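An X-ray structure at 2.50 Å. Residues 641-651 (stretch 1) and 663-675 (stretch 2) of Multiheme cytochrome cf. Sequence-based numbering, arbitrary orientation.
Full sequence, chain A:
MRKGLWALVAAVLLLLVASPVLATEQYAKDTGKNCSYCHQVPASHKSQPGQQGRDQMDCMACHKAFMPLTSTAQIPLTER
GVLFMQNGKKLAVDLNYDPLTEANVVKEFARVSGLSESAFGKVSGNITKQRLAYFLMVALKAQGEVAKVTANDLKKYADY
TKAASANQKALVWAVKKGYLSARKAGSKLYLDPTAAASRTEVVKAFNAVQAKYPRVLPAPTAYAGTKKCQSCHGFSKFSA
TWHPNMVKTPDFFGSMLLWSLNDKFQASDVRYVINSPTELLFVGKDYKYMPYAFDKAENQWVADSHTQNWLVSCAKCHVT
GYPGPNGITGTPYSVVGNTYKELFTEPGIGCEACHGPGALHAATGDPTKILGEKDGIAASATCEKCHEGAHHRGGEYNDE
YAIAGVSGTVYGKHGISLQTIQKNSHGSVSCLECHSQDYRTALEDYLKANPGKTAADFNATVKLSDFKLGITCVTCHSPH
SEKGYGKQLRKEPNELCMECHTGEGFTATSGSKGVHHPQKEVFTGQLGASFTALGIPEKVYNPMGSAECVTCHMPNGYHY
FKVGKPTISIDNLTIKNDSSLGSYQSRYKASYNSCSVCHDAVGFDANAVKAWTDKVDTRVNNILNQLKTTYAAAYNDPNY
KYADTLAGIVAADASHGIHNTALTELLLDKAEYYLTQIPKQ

Stretch 1 641-651: KYADTLAGIVA
Stretch 2 663-675: LTELLLDKAEYYL

Helix 641-651 packs against the helix that runs through stretch 2 from Leu-663 in a nearly antiparallel pair, with N-to-C directions at 154° and axes approaching to 8.6 Å; 551 Å² is buried, and no hydrogen bond crosses among the modelled atoms. Register is set by CA-CA distances of 6.6 Å for Val-650 and Thr-664, 5.7 Å for Leu-646 and Leu-667, and 4.5 Å for Ala-643 and Ala-671, so the backbones close in along stretch 2. Phi runs from -59° to -94° in stretch 1 and from -64° to -107° in stretch 2, with psi negative throughout. Leu-663 (t, p) makes no contact. Thr-664 (chi1 m) points sideways and brings CG2 to 4.3 Å from CG1 of Val-650 (t); its backbone O accepts from Leu-668 N at 2.9 Å. Leu-667 (m, t) points toward stretch 1 and touches Leu-646, Ile-649 and Val-650: its CD1 lies 3.8 Å from Ile-649 CG2 (Ile-649 is m, t) and 4.0 Å from Val-650 CG2; its CD2 lies 4.0 Å from Leu-646 CG, and Leu-667 CD1 also lies 3.8 Å from Leu-646 O. Leu-668 (m, t) leaves its backbone sideways, but its end turns nearer, with CD2 4.1 Å from Val-650 CG2. Lys-670, modelled only to CB, offers its backbone O to Leu-646 CD2 at 3.7 Å, a van der Waals contact; Leu-646 has chi1 -99° and chi2 26°, both off-well. Ala-671 (phi/psi -107/-28) sits where the backbones are nearest, its small side chain matched by that of Ala-643: Ala-671 CB is 3.9 Å from Leu-646 CB, and Ala-671 O is 3.7 Å from Ala-643 CB. Tyr-674 (chi1 -95°, chi2 80°) points toward stretch 1, its CB 3.9 Å from Ala-643 CB. Its CE2 meets the ring edge of Tyr-642 (chi1 m, chi2 -20°) at CD2, 3.2 Å away; the ring planes are inclined at 78°, centroids 5.5 Å apart, an oblique pair.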

# COMPACT_ATOMS: atom_id res chain seq x y z
N LYS A 641 -46.47 -8.03 18.23
CA LYS A 641 -45.33 -7.68 17.40
C LYS A 641 -44.35 -6.80 18.16
O LYS A 641 -43.13 -6.90 17.97
CB LYS A 641 -45.80 -6.99 16.12
N TYR A 642 -44.87 -5.92 19.03
CA TYR A 642 -44.01 -5.10 19.88
C TYR A 642 -43.12 -5.98 20.76
O TYR A 642 -41.89 -5.87 20.73
CB TYR A 642 -44.86 -4.18 20.75
CG TYR A 642 -45.64 -3.10 20.04
CD1 TYR A 642 -45.30 -2.67 18.76
CD2 TYR A 642 -46.72 -2.48 20.66
CE1 TYR A 642 -46.02 -1.66 18.12
CE2 TYR A 642 -47.45 -1.48 20.04
CZ TYR A 642 -47.10 -1.07 18.77
OH TYR A 642 -47.83 -0.08 18.16
N ALA A 643 -43.74 -6.85 21.55
CA ALA A 643 -42.98 -7.72 22.45
C ALA A 643 -42.08 -8.69 21.70
O ALA A 643 -41.16 -9.25 22.30
CB ALA A 643 -43.92 -8.49 23.37
N ASP A 644 -42.35 -8.90 20.41
CA ASP A 644 -41.49 -9.75 19.59
C ASP A 644 -40.26 -8.98 19.12
O ASP A 644 -39.12 -9.45 19.27
CB ASP A 644 -42.30 -10.30 18.41
CG ASP A 644 -41.55 -11.33 17.61
OD1 ASP A 644 -40.85 -12.18 18.20
OD2 ASP A 644 -41.67 -11.29 16.36
N THR A 645 -40.48 -7.78 18.59
CA THR A 645 -39.38 -6.90 18.20
C THR A 645 -38.50 -6.55 19.39
O THR A 645 -37.27 -6.65 19.32
CB THR A 645 -39.95 -5.62 17.57
OG1 THR A 645 -40.98 -5.95 16.63
CG2 THR A 645 -38.85 -4.82 16.88
N LEU A 646 -39.12 -6.15 20.50
CA LEU A 646 -38.36 -5.68 21.66
C LEU A 646 -37.46 -6.77 22.22
O LEU A 646 -36.40 -6.48 22.77
CB LEU A 646 -39.32 -5.17 22.73
CG LEU A 646 -39.53 -3.65 22.82
CD1 LEU A 646 -39.29 -2.97 21.49
CD2 LEU A 646 -40.93 -3.33 23.33
N ALA A 647 -37.87 -8.03 22.10
CA ALA A 647 -37.05 -9.14 22.55
C ALA A 647 -36.18 -9.71 21.44
O ALA A 647 -35.17 -10.35 21.74
CB ALA A 647 -37.92 -10.25 23.14
N GLY A 648 -36.56 -9.49 20.19
CA GLY A 648 -35.70 -9.88 19.08
C GLY A 648 -34.44 -9.05 19.02
O GLY A 648 -33.38 -9.53 18.60
N ILE A 649 -34.54 -7.78 19.43
CA ILE A 649 -33.38 -6.88 19.39
C ILE A 649 -32.29 -7.39 20.32
O ILE A 649 -31.11 -7.45 19.95
CB ILE A 649 -33.81 -5.45 19.74
CG1 ILE A 649 -34.64 -4.85 18.60
CG2 ILE A 649 -32.60 -4.59 20.02
CD1 ILE A 649 -35.41 -3.59 19.00
N VAL A 650 -32.66 -7.77 21.55
CA VAL A 650 -31.70 -8.35 22.48
C VAL A 650 -31.13 -9.66 21.95
O VAL A 650 -30.02 -10.05 22.32
CB VAL A 650 -32.36 -8.52 23.86
CG1 VAL A 650 -31.38 -9.08 24.88
CG2 VAL A 650 -32.93 -7.19 24.34
N ALA A 651 -31.86 -10.33 21.06
CA ALA A 651 -31.39 -11.58 20.47
C ALA A 651 -30.50 -11.36 19.26
O ALA A 651 -29.45 -12.01 19.14
CB ALA A 651 -32.58 -12.47 20.09
N LEU A 663 -30.28 -0.28 28.23
CA LEU A 663 -31.26 -0.48 27.17
C LEU A 663 -31.80 -1.90 27.18
O LEU A 663 -32.95 -2.13 26.80
CB LEU A 663 -30.65 -0.15 25.80
CG LEU A 663 -31.61 -0.25 24.61
CD1 LEU A 663 -32.79 0.67 24.83
CD2 LEU A 663 -30.90 0.08 23.30
N THR A 664 -30.99 -2.86 27.64
CA THR A 664 -31.41 -4.26 27.62
C THR A 664 -32.51 -4.54 28.63
O THR A 664 -33.50 -5.20 28.32
CB THR A 664 -30.20 -5.16 27.87
OG1 THR A 664 -29.38 -5.21 26.69
CG2 THR A 664 -30.64 -6.57 28.25
N GLU A 665 -32.36 -4.03 29.86
CA GLU A 665 -33.38 -4.27 30.87
C GLU A 665 -34.64 -3.46 30.58
O GLU A 665 -35.76 -3.95 30.79
CB GLU A 665 -32.82 -3.98 32.26
CG GLU A 665 -31.79 -5.00 32.71
CD GLU A 665 -31.42 -4.87 34.17
OE1 GLU A 665 -31.10 -3.75 34.61
OE2 GLU A 665 -31.45 -5.89 34.89
N LEU A 666 -34.48 -2.23 30.08
CA LEU A 666 -35.64 -1.46 29.65
C LEU A 666 -36.32 -2.09 28.45
O LEU A 666 -37.50 -1.80 28.20
CB LEU A 666 -35.21 -0.02 29.32
CG LEU A 666 -36.30 1.05 29.15
CD1 LEU A 666 -36.59 1.77 30.46
CD2 LEU A 666 -35.92 2.03 28.05
N LEU A 667 -35.61 -2.93 27.70
CA LEU A 667 -36.25 -3.64 26.59
C LEU A 667 -36.96 -4.90 27.06
O LEU A 667 -38.05 -5.22 26.58
CB LEU A 667 -35.21 -3.99 25.51
CG LEU A 667 -34.84 -2.90 24.50
CD1 LEU A 667 -34.11 -3.50 23.31
CD2 LEU A 667 -36.08 -2.13 24.05
N LEU A 668 -36.36 -5.62 28.01
CA LEU A 668 -36.98 -6.86 28.49
C LEU A 668 -38.20 -6.57 29.36
O LEU A 668 -39.19 -7.31 29.32
CB LEU A 668 -35.95 -7.69 29.25
CG LEU A 668 -34.81 -8.25 28.39
CD1 LEU A 668 -33.92 -9.17 29.21
CD2 LEU A 668 -35.38 -8.96 27.18
N ASP A 669 -38.14 -5.49 30.16
CA ASP A 669 -39.28 -5.12 30.99
C ASP A 669 -40.45 -4.65 30.14
O ASP A 669 -41.59 -5.08 30.34
CB ASP A 669 -38.87 -4.06 32.00
CG ASP A 669 -37.96 -4.61 33.09
OD1 ASP A 669 -37.74 -5.84 33.11
OD2 ASP A 669 -37.47 -3.82 33.91
N LYS A 670 -40.19 -3.76 29.18
CA LYS A 670 -41.22 -3.33 28.25
C LYS A 670 -41.66 -4.44 27.31
O LYS A 670 -42.56 -4.23 26.51
CB LYS A 670 -40.73 -2.12 27.45
N ALA A 671 -41.02 -5.62 27.37
CA ALA A 671 -41.47 -6.77 26.60
C ALA A 671 -42.12 -7.84 27.46
O ALA A 671 -42.96 -8.59 26.96
CB ALA A 671 -40.30 -7.40 25.83
N GLU A 672 -41.74 -7.94 28.74
CA GLU A 672 -42.46 -8.79 29.68
C GLU A 672 -43.77 -8.15 30.13
O GLU A 672 -44.66 -8.86 30.59
CB GLU A 672 -41.58 -9.10 30.89
CG GLU A 672 -40.38 -9.98 30.54
CD GLU A 672 -39.43 -10.17 31.71
OE1 GLU A 672 -39.50 -9.38 32.67
OE2 GLU A 672 -38.62 -11.12 31.66
N TYR A 673 -43.89 -6.82 30.00
CA TYR A 673 -45.16 -6.15 30.25
C TYR A 673 -46.10 -6.31 29.06
O TYR A 673 -47.29 -6.60 29.24
CB TYR A 673 -44.92 -4.67 30.57
CG TYR A 673 -46.09 -3.75 30.26
CD1 TYR A 673 -46.25 -3.19 29.00
CD2 TYR A 673 -47.02 -3.44 31.24
CE1 TYR A 673 -47.31 -2.36 28.71
CE2 TYR A 673 -48.09 -2.60 30.97
CZ TYR A 673 -48.23 -2.06 29.70
OH TYR A 673 -49.30 -1.22 29.42
N TYR A 674 -45.58 -6.14 27.85
CA TYR A 674 -46.39 -6.16 26.64
C TYR A 674 -46.93 -7.54 26.30
O TYR A 674 -47.67 -7.66 25.32
CB TYR A 674 -45.58 -5.62 25.45
CG TYR A 674 -45.79 -4.14 25.16
CD1 TYR A 674 -45.15 -3.17 25.90
CD2 TYR A 674 -46.61 -3.73 24.12
CE1 TYR A 674 -45.32 -1.82 25.63
CE2 TYR A 674 -46.79 -2.39 23.84
CZ TYR A 674 -46.14 -1.44 24.60
OH TYR A 674 -46.32 -0.10 24.32
N LEU A 675 -46.60 -8.60 27.05
CA LEU A 675 -47.18 -9.91 26.80
C LEU A 675 -48.40 -10.23 27.66
O LEU A 675 -49.31 -10.92 27.17
CB LEU A 675 -46.13 -11.02 26.96
CG LEU A 675 -45.17 -11.24 28.14
CD1 LEU A 675 -45.88 -11.64 29.42
CD2 LEU A 675 -44.16 -12.30 27.76